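PDB 2DQ0: serine--tRNA ligase from Pyrococcus horikoshii, which catalyses the ATP-dependent attachment of serine to tRNA(Ser), and probably also to tRNA(Sec), through a seryl-adenylate intermediate. Local coordinates for residues Arg283-Ala286 and Gly287-Gly290; Lys179-Gly182 and Ser183-Tyr187. All coordinates share one frame; numbering follows the deposited sequence.

Contact 1: residues Arg283-Ala286 and Gly287-Gly290; sequences RKEA and GTAG. With SSA (5'-O-(N-(L-seryl)-sulfamoyl)adenosine), chain G.
Glu285 and Thr288 lie side by side at the two ends of a type I beta turn, and the glutamate runs from there to the adenine of the seryl-adenylate analogue. Its CB rests against Thr288 CG2, 3.9 Å away. CG then passes the exocyclic amino group of the ligand, and a bend at chi2 (-58°) swings the carboxylate so that its two oxygens do different work. OE1 stays on the protein side, near Thr288 CG2 and in a long, weak ion pair with Arg298. OE2 accepts a hydrogen bond from SSA N6 at 2.8 Å. Threonine suits the place because its beta-branch offers a methyl to the glutamate chain: with OG1 anti to the backbone N (chi1 160°), CG2 faces Glu285. The turn itself is closed by Thr288 N donating to Glu285 O at 3.2 Å. Arg283 reaches the other end of the nucleotide. Its chain bends at chi2 and chi3 so that the C8-N7 edge of the adenine meets one guanidinium face, the two planes steeply inclined rather than stacked, with C8 3.5 Å from the guanidinium plane. NH2 donates to the sulfamoyl oxygen O1S at 2.6 Å, while NH1 is held by the carbonyl of Pro251. Arginine suits this place because its cationic, multi-donor group can meet an anionic phosphate, which the sulfamoyl replaces here. A carboxylate is equally apt at N6: it accepts from the amino group of adenine, whereas guanine carries an oxygen at that position, so the pair probably helps to select ATP.

Contact 2: residues Lys179-Gly182 and Ser183-Tyr187; sequences KVSG and SRFYY. With SO4 (sulfate ion), chain C.
Ser181 CB sits over one face of the Phe185 ring in a CH-pi contact, 3.9 Å from the ring centroid, while Gly182 O lies at the edge of the same ring, near its plane. The phenylalanine thus packs back against the residues that follow helix 175-180. Further along, Val180 and Tyr187 cross at about a right angle, and Val180 CG2 reaches Tyr187 OH at 3.3 Å. Valine fits as a compact apolar group beside the phenol. Gly182 suits the bend, since phi 121° lies where glycine, having no CB, is comfortable. The turn presents Ser183 and Arg184 to a sulfate ion, probably from the crystallisation liquor. Arginine suits its place as a planar cation whose several N-H donors can grip an oxyanion. Arg184 bends at chi3 (-66°) and holds the ion with two donors: NE bonds to O2 at 2.9 Å, almost straight at 170° and with O2 in the guanidinium plane, and NH1 bonds to O4, also at 2.9 Å. Ser183 OG adds a weak interaction shared between O2 and O3. In the next shell, His300 NE2 also bonds to the sulfate and its ring meets that of Phe185, while Arg184 also reaches the 283-290 loop through Glu285. The second subunit receives two more polar ends: Ser181 OG bonds to Met220 O and Tyr187 OH to Pro256 O, both of that subunit. The turn precedes helix 190-209 and strand 213-216, which are consistent with motif 1 of class II synthetases, and its bonds to the second subunit place it in the dimer interface.

In the fold
Along the chain contact 2 comes first, at the end of helix 175-180, and contact 1 follows about a hundred residues later in the loop joining the antiparallel strands 273-282 and 301-311, the motif 2 hairpin of the class II catalytic sheet. Their centres are only about 14 Å apart, on the same side of the chain's centre, and they touch: Arg184 NH1 approaches Glu285 O to 2.7 Å, a probable hydrogen bond. Arg184 packs against Thr288 and Ala289. His300, just before strand 301-311, is hydrogen-bonded to Arg283 of contact 1 and Arg184 of contact 2. The turn facing the second subunit lies against the adenylate-binding loop and may help to hold it, bringing dimer interface and active site together.

Contact 1: residues Arg283-Ala286 and Gly287-Gly290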
loop_
_atom_site.group_PDB
_atom_site.type_symbol
_atom_site.label_atom_id
_atom_site.label_comp_id
_atom_site.label_asym_id
_atom_site.label_seq_id
_atom_site.Cartn_x
_atom_site.Cartn_y
_atom_site.Cartn_z
ATOM N N ARG A 283 -4.054 4.982 -6.683
ATOM C CA ARG A 283 -4.582 6.195 -7.290
ATOM C C ARG A 283 -6.092 6.246 -7.127
ATOM O O ARG A 283 -6.791 5.245 -7.223
ATOM C CB ARG A 283 -4.202 6.311 -8.780
ATOM C CG ARG A 283 -3.150 5.351 -9.248
ATOM C CD ARG A 283 -1.849 5.987 -9.669
ATOM N NE ARG A 283 -1.850 6.466 -11.044
ATOM C CZ ARG A 283 -0.753 6.562 -11.793
ATOM N NH1 ARG A 283 0.421 6.198 -11.304
ATOM N NH2 ARG A 283 -0.809 7.053 -13.020
ATOM N N LYS A 284 -6.580 7.442 -6.848
ATOM C CA LYS A 284 -8.001 7.674 -6.657
ATOM C C LYS A 284 -8.778 7.537 -7.962
ATOM O O LYS A 284 -9.923 7.098 -7.955
ATOM C CB LYS A 284 -8.234 9.084 -6.114
ATOM C CG LYS A 284 -7.868 9.331 -4.656
ATOM C CD LYS A 284 -8.014 10.833 -4.359
ATOM C CE LYS A 284 -7.873 11.166 -2.894
ATOM N NZ LYS A 284 -7.755 12.648 -2.699
ATOM N N GLU A 285 -8.144 7.894 -9.076
ATOM C CA GLU A 285 -8.813 7.881 -10.370
ATOM C C GLU A 285 -10.145 8.604 -10.190
ATOM O O GLU A 285 -11.183 8.139 -10.661
ATOM C CB GLU A 285 -9.057 6.458 -10.867
ATOM C CG GLU A 285 -7.792 5.711 -11.263
ATOM C CD GLU A 285 -6.965 6.410 -12.355
ATOM O OE1 GLU A 285 -7.550 7.071 -13.242
ATOM O OE2 GLU A 285 -5.721 6.273 -12.331
ATOM N N ALA A 286 -10.107 9.747 -9.508
ATOM C CA ALA A 286 -11.320 10.513 -9.240
ATOM C C ALA A 286 -12.056 10.980 -10.497
ATOM O O ALA A 286 -13.268 10.803 -10.611
ATOM C CB ALA A 286 -10.996 11.691 -8.349
ATOM N N GLY A 287 -11.329 11.566 -11.442
ATOM C CA GLY A 287 -11.960 12.030 -12.667
ATOM C C GLY A 287 -12.942 11.028 -13.263
ATOM O O GLY A 287 -13.915 11.404 -13.913
ATOM N N THR A 288 -12.685 9.744 -13.045
ATOM C CA THR A 288 -13.542 8.685 -13.560
ATOM C C THR A 288 -14.189 7.932 -12.390
ATOM O O THR A 288 -13.963 8.283 -11.234
ATOM C CB THR A 288 -12.718 7.727 -14.440
ATOM O OG1 THR A 288 -13.407 6.484 -14.562
ATOM C CG2 THR A 288 -11.333 7.500 -13.845
ATOM N N ALA A 289 -15.009 6.923 -12.681
ATOM C CA ALA A 289 -15.684 6.124 -11.644
ATOM C C ALA A 289 -16.383 4.958 -12.346
ATOM O O ALA A 289 -16.688 3.923 -11.743
ATOM C CB ALA A 289 -16.718 6.990 -10.867
ATOM N N GLY A 290 -16.613 5.158 -13.641
ATOM C CA GLY A 290 -17.257 4.168 -14.481
ATOM C C GLY A 290 -17.167 4.606 -15.935
ATOM O O GLY A 290 -18.154 5.072 -16.508
HETATM N N10 SSA G . 5.980 7.388 -13.085
HETATM C CA SSA G . 5.382 7.414 -14.432
HETATM C CB SSA G . 6.069 6.441 -15.351
HETATM O OG SSA G . 5.756 5.080 -15.034
HETATM C C9 SSA G . 3.896 7.076 -14.440
HETATM O O9 SSA G . 3.329 6.686 -13.423
HETATM N N8 SSA G . 3.246 7.246 -15.599
HETATM S S1 SSA G . 1.689 6.866 -15.718
HETATM O O1S SSA G . 1.003 7.748 -14.785
HETATM O O2S SSA G . 1.373 6.914 -17.140
HETATM O "O5'" SSA G . 1.619 5.393 -15.186
HETATM C "C5'" SSA G . 2.401 4.394 -15.812
HETATM C "C4'" SSA G . 1.568 3.233 -16.257
HETATM O "O4'" SSA G . 0.930 2.601 -15.130
HETATM C "C3'" SSA G . 0.425 3.495 -17.217
HETATM O "O3'" SSA G . 0.928 3.661 -18.526
HETATM C "C2'" SSA G . -0.318 2.178 -17.083
HETATM O "O2'" SSA G . 0.316 1.088 -17.707
HETATM C "C1'" SSA G . -0.281 1.994 -15.560
HETATM N N9 SSA G . -1.364 2.667 -14.849
HETATM C C8 SSA G . -1.522 4.011 -14.554
HETATM N N7 SSA G . -2.622 4.279 -13.899
HETATM C C5 SSA G . -3.235 3.037 -13.755
HETATM C C6 SSA G . -4.457 2.633 -13.156
HETATM N N6 SSA G . -5.297 3.482 -12.571
HETATM N N1 SSA G . -4.773 1.301 -13.170
HETATM C C2 SSA G . -3.910 0.441 -13.756
HETATM N N3 SSA G . -2.730 0.709 -14.359
HETATM C C4 SSA G . -2.461 2.035 -14.332
#

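Contact 2: residues Lys179-Gly182 and Ser183-Tyr187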
loop_
_atom_site.group_PDB
_atom_site.type_symbol
_atom_site.label_atom_id
_atom_site.label_comp_id
_atom_site.label_asym_id
_atom_site.label_seq_id
_atom_site.Cartn_x
_atom_site.Cartn_y
_atom_site.Cartn_z
ATOM N N LYS A 179 -17.530 -5.747 -2.704
ATOM C CA LYS A 179 -18.156 -5.914 -1.388
ATOM C C LYS A 179 -17.185 -5.513 -0.253
ATOM O O LYS A 179 -17.557 -4.862 0.716
ATOM C CB LYS A 179 -18.577 -7.384 -1.207
ATOM C CG LYS A 179 -18.981 -7.736 0.217
ATOM C CD LYS A 179 -19.322 -9.211 0.380
ATOM C CE LYS A 179 -18.142 -10.125 0.115
ATOM N NZ LYS A 179 -18.526 -11.583 0.161
ATOM N N VAL A 180 -15.932 -5.903 -0.410
ATOM C CA VAL A 180 -14.900 -5.645 0.569
ATOM C C VAL A 180 -14.286 -4.251 0.518
ATOM O O VAL A 180 -13.972 -3.673 1.549
ATOM C CB VAL A 180 -13.783 -6.719 0.420
ATOM C CG1 VAL A 180 -12.495 -6.214 0.966
ATOM C CG2 VAL A 180 -14.191 -7.986 1.142
ATOM N N SER A 181 -14.136 -3.701 -0.679
ATOM C CA SER A 181 -13.488 -2.403 -0.827
ATOM C C SER A 181 -14.217 -1.358 -1.670
ATOM O O SER A 181 -14.058 -0.158 -1.454
ATOM C CB SER A 181 -12.088 -2.619 -1.412
ATOM O OG SER A 181 -11.426 -3.642 -0.701
ATOM N N GLY A 182 -15.009 -1.800 -2.632
ATOM C CA GLY A 182 -15.688 -0.843 -3.473
ATOM C C GLY A 182 -15.268 -1.109 -4.898
ATOM O O GLY A 182 -14.483 -2.014 -5.146
ATOM N N SER A 183 -15.771 -0.311 -5.831
ATOM C CA SER A 183 -15.483 -0.500 -7.243
ATOM C C SER A 183 -14.036 -0.234 -7.640
ATOM O O SER A 183 -13.330 0.543 -7.000
ATOM C CB SER A 183 -16.414 0.382 -8.061
ATOM O OG SER A 183 -16.317 1.704 -7.580
ATOM N N ARG A 184 -13.614 -0.890 -8.719
ATOM C CA ARG A 184 -12.260 -0.761 -9.242
ATOM C C ARG A 184 -11.121 -1.275 -8.332
ATOM O O ARG A 184 -9.986 -0.819 -8.411
ATOM C CB ARG A 184 -12.027 0.675 -9.719
ATOM C CG ARG A 184 -13.010 1.036 -10.854
ATOM C CD ARG A 184 -12.648 2.271 -11.703
ATOM N NE ARG A 184 -12.710 3.482 -10.912
ATOM C CZ ARG A 184 -12.337 4.679 -11.342
ATOM N NH1 ARG A 184 -12.430 5.727 -10.523
ATOM N NH2 ARG A 184 -11.872 4.822 -12.585
ATOM N N PHE A 185 -11.474 -2.224 -7.465
ATOM C CA PHE A 185 -10.544 -2.965 -6.615
ATOM C C PHE A 185 -10.782 -4.410 -7.081
ATOM O O PHE A 185 -11.768 -4.686 -7.743
ATOM C CB PHE A 185 -10.902 -2.866 -5.139
ATOM C CG PHE A 185 -10.334 -1.666 -4.463
ATOM C CD1 PHE A 185 -11.122 -0.554 -4.212
ATOM C CD2 PHE A 185 -9.000 -1.646 -4.081
ATOM C CE1 PHE A 185 -10.589 0.555 -3.586
ATOM C CE2 PHE A 185 -8.462 -0.537 -3.453
ATOM C CZ PHE A 185 -9.258 0.570 -3.203
ATOM N N TYR A 186 -9.916 -5.341 -6.736
ATOM C CA TYR A 186 -10.117 -6.710 -7.175
ATOM C C TYR A 186 -9.301 -7.719 -6.365
ATOM O O TYR A 186 -8.387 -7.334 -5.635
ATOM C CB TYR A 186 -9.649 -6.824 -8.611
ATOM C CG TYR A 186 -8.254 -6.289 -8.746
ATOM C CD1 TYR A 186 -8.044 -4.947 -9.054
ATOM C CD2 TYR A 186 -7.139 -7.084 -8.449
ATOM C CE1 TYR A 186 -6.773 -4.403 -9.060
ATOM C CE2 TYR A 186 -5.839 -6.541 -8.456
ATOM C CZ TYR A 186 -5.672 -5.196 -8.767
ATOM O OH TYR A 186 -4.424 -4.619 -8.822
ATOM N N TYR A 187 -9.661 -9.002 -6.484
ATOM C CA TYR A 187 -8.875 -10.080 -5.891
ATOM C C TYR A 187 -8.351 -10.697 -7.191
ATOM O O TYR A 187 -9.115 -10.894 -8.142
ATOM C CB TYR A 187 -9.699 -11.171 -5.167
ATOM C CG TYR A 187 -10.238 -10.818 -3.806
ATOM C CD1 TYR A 187 -11.431 -10.098 -3.675
ATOM C CD2 TYR A 187 -9.555 -11.194 -2.642
ATOM C CE1 TYR A 187 -11.927 -9.762 -2.439
ATOM C CE2 TYR A 187 -10.050 -10.861 -1.385
ATOM C CZ TYR A 187 -11.238 -10.144 -1.295
ATOM O OH TYR A 187 -11.761 -9.810 -0.074
HETATM S S SO4 C . -14.725 4.613 -7.832
HETATM O O1 SO4 C . -14.911 4.476 -6.375
HETATM O O2 SO4 C . -13.966 3.455 -8.324
HETATM O O3 SO4 C . -16.040 4.654 -8.504
HETATM O O4 SO4 C . -13.987 5.860 -8.118
#